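Local coordinates for chitin oligosaccahride binding protein NagB1 (Paenibacillus sp. FPU-7, PDB 7EHP) that binds chitin oligosaccharides such as N,N'-diacetylchitobiose and the triacetyl trimer, probably as the extracellular solute-binding component of an uptake system, at residues 156-170 with 214-228. Sequence-based numbering, arbitrary orientation.
Sequences VPFAFASSDGWVANM and GYLQEGSLGQKYAEQ. With NAG (2-acetamido-2-deoxy-beta-D-glucopyranose), chain C.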
loop_
_atom_site.group_PDB
_atom_site.type_symbol
_atom_site.label_atom_id
_atom_site.label_comp_id
_atom_site.label_asym_id
_atom_site.label_seq_id
_atom_site.Cartn_x
_atom_site.Cartn_y
_atom_site.Cartn_z
ATOM N N VAL A 156 12.837 -20.023 3.343
ATOM C CA VAL A 156 11.581 -19.521 3.901
ATOM C C VAL A 156 10.575 -19.413 2.762
ATOM O O VAL A 156 10.902 -18.829 1.718
ATOM C CB VAL A 156 11.805 -18.160 4.580
ATOM C CG1 VAL A 156 10.483 -17.524 4.981
ATOM C CG2 VAL A 156 12.702 -18.310 5.790
ATOM N N PRO A 157 9.382 -19.994 2.869
ATOM C CA PRO A 157 8.417 -19.852 1.769
ATOM C C PRO A 157 8.022 -18.393 1.525
ATOM O O PRO A 157 8.189 -17.886 0.410
ATOM C CB PRO A 157 7.233 -20.695 2.243
ATOM C CG PRO A 157 7.916 -21.769 3.080
ATOM C CD PRO A 157 8.901 -20.949 3.880
ATOM N N PHE A 158 7.506 -17.710 2.546
ATOM C CA PHE A 158 7.094 -16.313 2.433
ATOM C C PHE A 158 7.932 -15.493 3.404
ATOM O O PHE A 158 7.733 -15.589 4.621
ATOM C CB PHE A 158 5.603 -16.119 2.760
ATOM C CG PHE A 158 4.660 -16.523 1.667
ATOM C CD1 PHE A 158 4.437 -15.697 0.585
ATOM C CD2 PHE A 158 3.936 -17.711 1.763
ATOM C CE1 PHE A 158 3.560 -16.072 -0.425
ATOM C CE2 PHE A 158 3.037 -18.087 0.769
ATOM C CZ PHE A 158 2.849 -17.267 -0.326
ATOM N N ALA A 159 8.860 -14.688 2.877
ATOM C CA ALA A 159 9.487 -13.654 3.694
ATOM C C ALA A 159 8.396 -12.787 4.307
ATOM O O ALA A 159 7.454 -12.384 3.614
ATOM C CB ALA A 159 10.432 -12.793 2.843
ATOM N N PHE A 160 8.521 -12.495 5.605
ATOM C CA PHE A 160 7.380 -11.952 6.344
ATOM C C PHE A 160 7.852 -11.312 7.648
ATOM O O PHE A 160 8.585 -11.925 8.423
ATOM C CB PHE A 160 6.340 -13.076 6.600
ATOM C CG PHE A 160 5.119 -12.634 7.359
ATOM C CD1 PHE A 160 4.262 -11.678 6.831
ATOM C CD2 PHE A 160 4.796 -13.207 8.577
ATOM C CE1 PHE A 160 3.126 -11.274 7.518
ATOM C CE2 PHE A 160 3.659 -12.808 9.276
ATOM C CZ PHE A 160 2.821 -11.832 8.740
ATOM N N ALA A 161 7.445 -10.071 7.878
ATOM C CA ALA A 161 7.810 -9.362 9.095
ATOM C C ALA A 161 6.570 -8.650 9.608
ATOM O O ALA A 161 5.904 -7.962 8.836
ATOM C CB ALA A 161 8.945 -8.373 8.811
ATOM N N SER A 162 6.244 -8.817 10.897
ATOM C CA SER A 162 4.966 -8.338 11.419
ATOM C C SER A 162 5.078 -7.468 12.673
ATOM O O SER A 162 4.057 -7.210 13.316
ATOM C CB SER A 162 4.032 -9.515 11.714
ATOM O OG SER A 162 4.616 -10.356 12.699
ATOM N N SER A 163 6.265 -6.974 13.021
ATOM C CA SER A 163 6.351 -5.970 14.077
ATOM C C SER A 163 5.541 -4.718 13.727
ATOM O O SER A 163 4.882 -4.127 14.594
ATOM C CB SER A 163 7.818 -5.617 14.336
ATOM O OG SER A 163 7.920 -4.764 15.459
ATOM N N ASP A 164 5.573 -4.293 12.465
ATOM C CA ASP A 164 4.656 -3.263 11.996
ATOM C C ASP A 164 3.340 -3.932 11.601
ATOM O O ASP A 164 3.298 -4.739 10.668
ATOM C CB ASP A 164 5.267 -2.482 10.829
ATOM C CG ASP A 164 6.660 -1.953 11.158
ATOM O OD1 ASP A 164 6.845 -1.441 12.283
ATOM O OD2 ASP A 164 7.568 -2.044 10.305
ATOM N N GLY A 165 2.266 -3.608 12.315
ATOM C CA GLY A 165 1.076 -4.431 12.219
ATOM C C GLY A 165 0.437 -4.433 10.844
ATOM O O GLY A 165 -0.123 -5.446 10.422
ATOM N N TRP A 166 0.509 -3.307 10.129
ATOM C CA TRP A 166 -0.161 -3.208 8.837
ATOM C C TRP A 166 0.402 -4.210 7.839
ATOM O O TRP A 166 -0.300 -4.611 6.904
ATOM C CB TRP A 166 -0.046 -1.769 8.291
ATOM C CG TRP A 166 1.335 -1.419 7.833
ATOM C CD1 TRP A 166 2.356 -0.881 8.594
ATOM C CD2 TRP A 166 1.866 -1.596 6.518
ATOM N NE1 TRP A 166 3.484 -0.725 7.820
ATOM C CE2 TRP A 166 3.207 -1.152 6.542
ATOM C CE3 TRP A 166 1.334 -2.071 5.315
ATOM C CZ2 TRP A 166 4.021 -1.176 5.404
ATOM C CZ3 TRP A 166 2.144 -2.091 4.182
ATOM C CH2 TRP A 166 3.470 -1.654 4.237
ATOM N N VAL A 167 1.660 -4.626 8.019
ATOM C CA VAL A 167 2.288 -5.556 7.080
ATOM C C VAL A 167 1.546 -6.888 7.066
ATOM O O VAL A 167 1.371 -7.511 6.012
ATOM C CB VAL A 167 3.775 -5.752 7.434
ATOM C CG1 VAL A 167 4.423 -6.724 6.485
ATOM C CG2 VAL A 167 4.513 -4.408 7.423
ATOM N N ALA A 168 1.118 -7.352 8.242
ATOM C CA ALA A 168 0.445 -8.645 8.336
ATOM C C ALA A 168 -0.900 -8.630 7.611
ATOM O O ALA A 168 -1.368 -9.673 7.140
ATOM C CB ALA A 168 0.257 -9.020 9.808
ATOM N N ASN A 169 -1.508 -7.455 7.478
ATOM C CA ASN A 169 -2.821 -7.348 6.866
ATOM C C ASN A 169 -2.780 -7.375 5.345
ATOM O O ASN A 169 -3.842 -7.492 4.722
ATOM C CB ASN A 169 -3.513 -6.071 7.363
ATOM C CG ASN A 169 -3.951 -6.204 8.790
ATOM O OD1 ASN A 169 -3.999 -7.320 9.318
ATOM N ND2 ASN A 169 -4.247 -5.092 9.438
ATOM N N MET A 170 -1.595 -7.311 4.737
ATOM C CA MET A 170 -1.503 -7.247 3.284
ATOM C C MET A 170 -1.986 -8.581 2.705
ATOM O O MET A 170 -3.043 -8.646 2.060
ATOM C CB MET A 170 -0.063 -6.923 2.861
ATOM C CG MET A 170 0.154 -5.407 2.723
ATOM S SD MET A 170 1.719 -4.929 1.953
ATOM C CE MET A 170 2.973 -5.660 3.009
ATOM N N GLY A 214 4.442 -22.854 9.127
ATOM C CA GLY A 214 5.699 -22.153 8.982
ATOM C C GLY A 214 5.977 -21.680 7.574
ATOM O O GLY A 214 7.139 -21.513 7.206
ATOM N N TYR A 215 4.937 -21.488 6.766
ATOM C CA TYR A 215 5.117 -20.966 5.416
ATOM C C TYR A 215 5.243 -19.444 5.425
ATOM O O TYR A 215 5.997 -18.872 4.634
ATOM C CB TYR A 215 3.951 -21.399 4.532
ATOM C CG TYR A 215 3.902 -22.892 4.279
ATOM C CD1 TYR A 215 4.954 -23.709 4.652
ATOM C CD2 TYR A 215 2.812 -23.472 3.639
ATOM C CE1 TYR A 215 4.928 -25.065 4.413
ATOM C CE2 TYR A 215 2.780 -24.830 3.390
ATOM C CZ TYR A 215 3.847 -25.620 3.780
ATOM O OH TYR A 215 3.824 -26.972 3.541
ATOM N N LEU A 216 4.493 -18.779 6.294
ATOM C CA LEU A 216 4.814 -17.415 6.670
ATOM C C LEU A 216 5.980 -17.464 7.644
ATOM O O LEU A 216 5.958 -18.248 8.597
ATOM C CB LEU A 216 3.602 -16.747 7.309
ATOM C CG LEU A 216 2.578 -16.252 6.294
ATOM C CD1 LEU A 216 1.234 -15.955 6.959
ATOM C CD2 LEU A 216 3.117 -14.994 5.590
ATOM N N GLN A 217 6.998 -16.647 7.394
ATOM C CA GLN A 217 8.253 -16.706 8.137
ATOM C C GLN A 217 8.052 -16.711 9.649
ATOM O O GLN A 217 7.435 -15.803 10.214
ATOM C CB GLN A 217 9.123 -15.526 7.735
ATOM C CG GLN A 217 10.381 -15.392 8.551
ATOM C CD GLN A 217 11.447 -14.660 7.789
ATOM O OE1 GLN A 217 11.149 -13.816 6.941
ATOM N NE2 GLN A 217 12.701 -14.969 8.079
ATOM N N GLU A 218 8.601 -17.726 10.306
ATOM C CA GLU A 218 8.472 -17.843 11.751
ATOM C C GLU A 218 9.321 -16.798 12.466
ATOM O O GLU A 218 10.362 -16.365 11.969
ATOM C CB GLU A 218 8.889 -19.236 12.208
ATOM C CG GLU A 218 7.969 -20.329 11.726
ATOM C CD GLU A 218 8.540 -21.696 12.025
ATOM O OE1 GLU A 218 9.105 -22.325 11.099
ATOM O OE2 GLU A 218 8.451 -22.108 13.201
ATOM N N GLY A 219 8.868 -16.405 13.657
ATOM C CA GLY A 219 9.536 -15.358 14.414
ATOM C C GLY A 219 9.292 -13.951 13.905
ATOM O O GLY A 219 10.057 -13.043 14.243
ATOM N N SER A 220 8.239 -13.742 13.105
ATOM C CA SER A 220 8.079 -12.492 12.361
ATOM C C SER A 220 7.694 -11.311 13.240
ATOM O O SER A 220 7.910 -10.162 12.831
ATOM C CB SER A 220 7.033 -12.667 11.259
ATOM O OG SER A 220 5.719 -12.758 11.796
ATOM N N LEU A 221 7.123 -11.566 14.425
ATOM C CA LEU A 221 6.720 -10.500 15.331
ATOM C C LEU A 221 7.892 -9.630 15.758
ATOM O O LEU A 221 7.681 -8.480 16.151
ATOM C CB LEU A 221 6.050 -11.087 16.574
ATOM C CG LEU A 221 4.620 -11.610 16.445
ATOM C CD1 LEU A 221 4.185 -12.308 17.724
ATOM C CD2 LEU A 221 3.669 -10.479 16.100
ATOM N N GLY A 222 9.113 -10.141 15.694
ATOM C CA GLY A 222 10.222 -9.300 16.083
ATOM C C GLY A 222 10.810 -8.419 15.000
ATOM O O GLY A 222 11.700 -7.620 15.299
ATOM N N GLN A 223 10.350 -8.515 13.758
ATOM C CA GLN A 223 11.025 -7.891 12.626
ATOM C C GLN A 223 10.199 -6.754 12.046
ATOM O O GLN A 223 9.014 -6.930 11.744
ATOM C CB GLN A 223 11.319 -8.928 11.546
ATOM C CG GLN A 223 12.320 -9.968 11.986
ATOM C CD GLN A 223 12.056 -11.299 11.341
ATOM O OE1 GLN A 223 11.754 -11.374 10.140
ATOM N NE2 GLN A 223 12.100 -12.362 12.142
ATOM N N LYS A 224 10.848 -5.606 11.858
ATOM C CA LYS A 224 10.265 -4.460 11.170
ATOM C C LYS A 224 10.037 -4.782 9.692
ATOM O O LYS A 224 10.674 -5.668 9.119
ATOM C CB LYS A 224 11.184 -3.231 11.295
ATOM C CG LYS A 224 12.650 -3.452 10.813
ATOM C CD LYS A 224 13.613 -2.267 11.162
ATOM C CE LYS A 224 15.110 -2.684 11.227
ATOM N NZ LYS A 224 15.569 -3.196 12.575
ATOM N N TYR A 225 9.132 -4.019 9.071
ATOM C CA TYR A 225 8.751 -4.211 7.673
ATOM C C TYR A 225 9.931 -4.482 6.737
ATOM O O TYR A 225 9.913 -5.451 5.970
ATOM C CB TYR A 225 7.974 -2.980 7.206
ATOM C CG TYR A 225 7.571 -2.979 5.739
ATOM C CD1 TYR A 225 7.075 -4.128 5.120
ATOM C CD2 TYR A 225 7.652 -1.811 4.985
ATOM C CE1 TYR A 225 6.675 -4.113 3.772
ATOM C CE2 TYR A 225 7.260 -1.775 3.645
ATOM C CZ TYR A 225 6.772 -2.917 3.046
ATOM O OH TYR A 225 6.387 -2.865 1.722
ATOM N N ALA A 226 10.969 -3.638 6.786
ATOM C CA ALA A 226 12.093 -3.779 5.857
ATOM C C ALA A 226 12.759 -5.148 5.916
ATOM O O ALA A 226 13.398 -5.559 4.939
ATOM C CB ALA A 226 13.156 -2.713 6.133
ATOM N N GLU A 227 12.657 -5.852 7.040
ATOM C CA GLU A 227 13.361 -7.123 7.188
ATOM C C GLU A 227 12.802 -8.205 6.266
ATOM O O GLU A 227 13.552 -9.074 5.805
ATOM C CB GLU A 227 13.310 -7.560 8.657
ATOM C CG GLU A 227 14.122 -6.597 9.525
ATOM C CD GLU A 227 14.334 -7.064 10.947
ATOM O OE1 GLU A 227 15.086 -8.040 11.152
ATOM O OE2 GLU A 227 13.772 -6.423 11.864
ATOM N N GLN A 228 11.503 -8.166 5.958
ATOM C CA GLN A 228 10.996 -9.118 4.972
ATOM C C GLN A 228 11.584 -8.846 3.594
ATOM O O GLN A 228 11.855 -9.785 2.831
ATOM C CB GLN A 228 9.470 -9.099 4.959
ATOM C CG GLN A 228 8.788 -8.009 4.154
ATOM C CD GLN A 228 7.323 -8.354 3.907
ATOM O OE1 GLN A 228 6.684 -8.996 4.745
ATOM N NE2 GLN A 228 6.785 -7.927 2.761
HETATM C C1 NAG C . 0.783 1.255 2.243
HETATM C C2 NAG C . -0.030 1.412 3.524
HETATM C C3 NAG C . -1.131 0.364 3.578
HETATM C C4 NAG C . -1.989 0.451 2.326
HETATM C C5 NAG C . -1.116 0.340 1.078
HETATM C C6 NAG C . -1.887 0.516 -0.212
HETATM C C7 NAG C . 0.847 2.346 5.621
HETATM C C8 NAG C . 1.742 2.123 6.788
HETATM N N2 NAG C . 0.807 1.358 4.714
HETATM O O3 NAG C . -1.933 0.589 4.726
HETATM O O4 NAG C . -2.948 -0.598 2.305
HETATM O O5 NAG C . -0.090 1.342 1.096
HETATM O O6 NAG C . -2.650 1.715 -0.218
HETATM O O7 NAG C . 0.174 3.375 5.502
HETATM O O HOH W 1 6.842 -5.568 9.862
#
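Ser220 O is gripped by Ser162 N (2.9 Å, N-H...O angle 172°) and by Gln223 N, just after the 3-10 segment 220-222, which arrive from opposite faces of the carbonyl plane. This tie belongs to a domain of the periplasmic-binding-protein fold, where the loop after strand 156-159 runs against the loop leading into helix 225-233. The two serine hydroxyls, Ser162 OG and Ser220 OG, are hydrogen-bonded at 2.8 Å. Phe158 and Leu216 form a single beta bridge, with Phe158 N bonded to Tyr215 O and Gln217 N to Phe158 O. With chi1 at 173° and the chain extended, Gln217 reaches across so that OE1 accepts Phe160 N in the carbonyl plane, on a lone pair, at 3.2 Å. Leu216 CD2 covers one face of the Phe160 ring, a CH-pi contact 3.8 Å from the centroid. Asp164 OD2 accepts Tyr225 N from above the carboxylate plane at 2.8 Å, while OD1 pairs with Lys45. Trp166, a residue of the glycan pocket, carries the acetamido group of NAG over one indole face and points the edge of its six-membered ring at the face of Tyr225 in a T-shaped pair, centroids 4.8 Å apart and planes at 64°. Tyr225 OH is hydrogen-bonded to Asp242 and Trp245, and Val167 CG2 packs 3.5 Å from Tyr225 CD1.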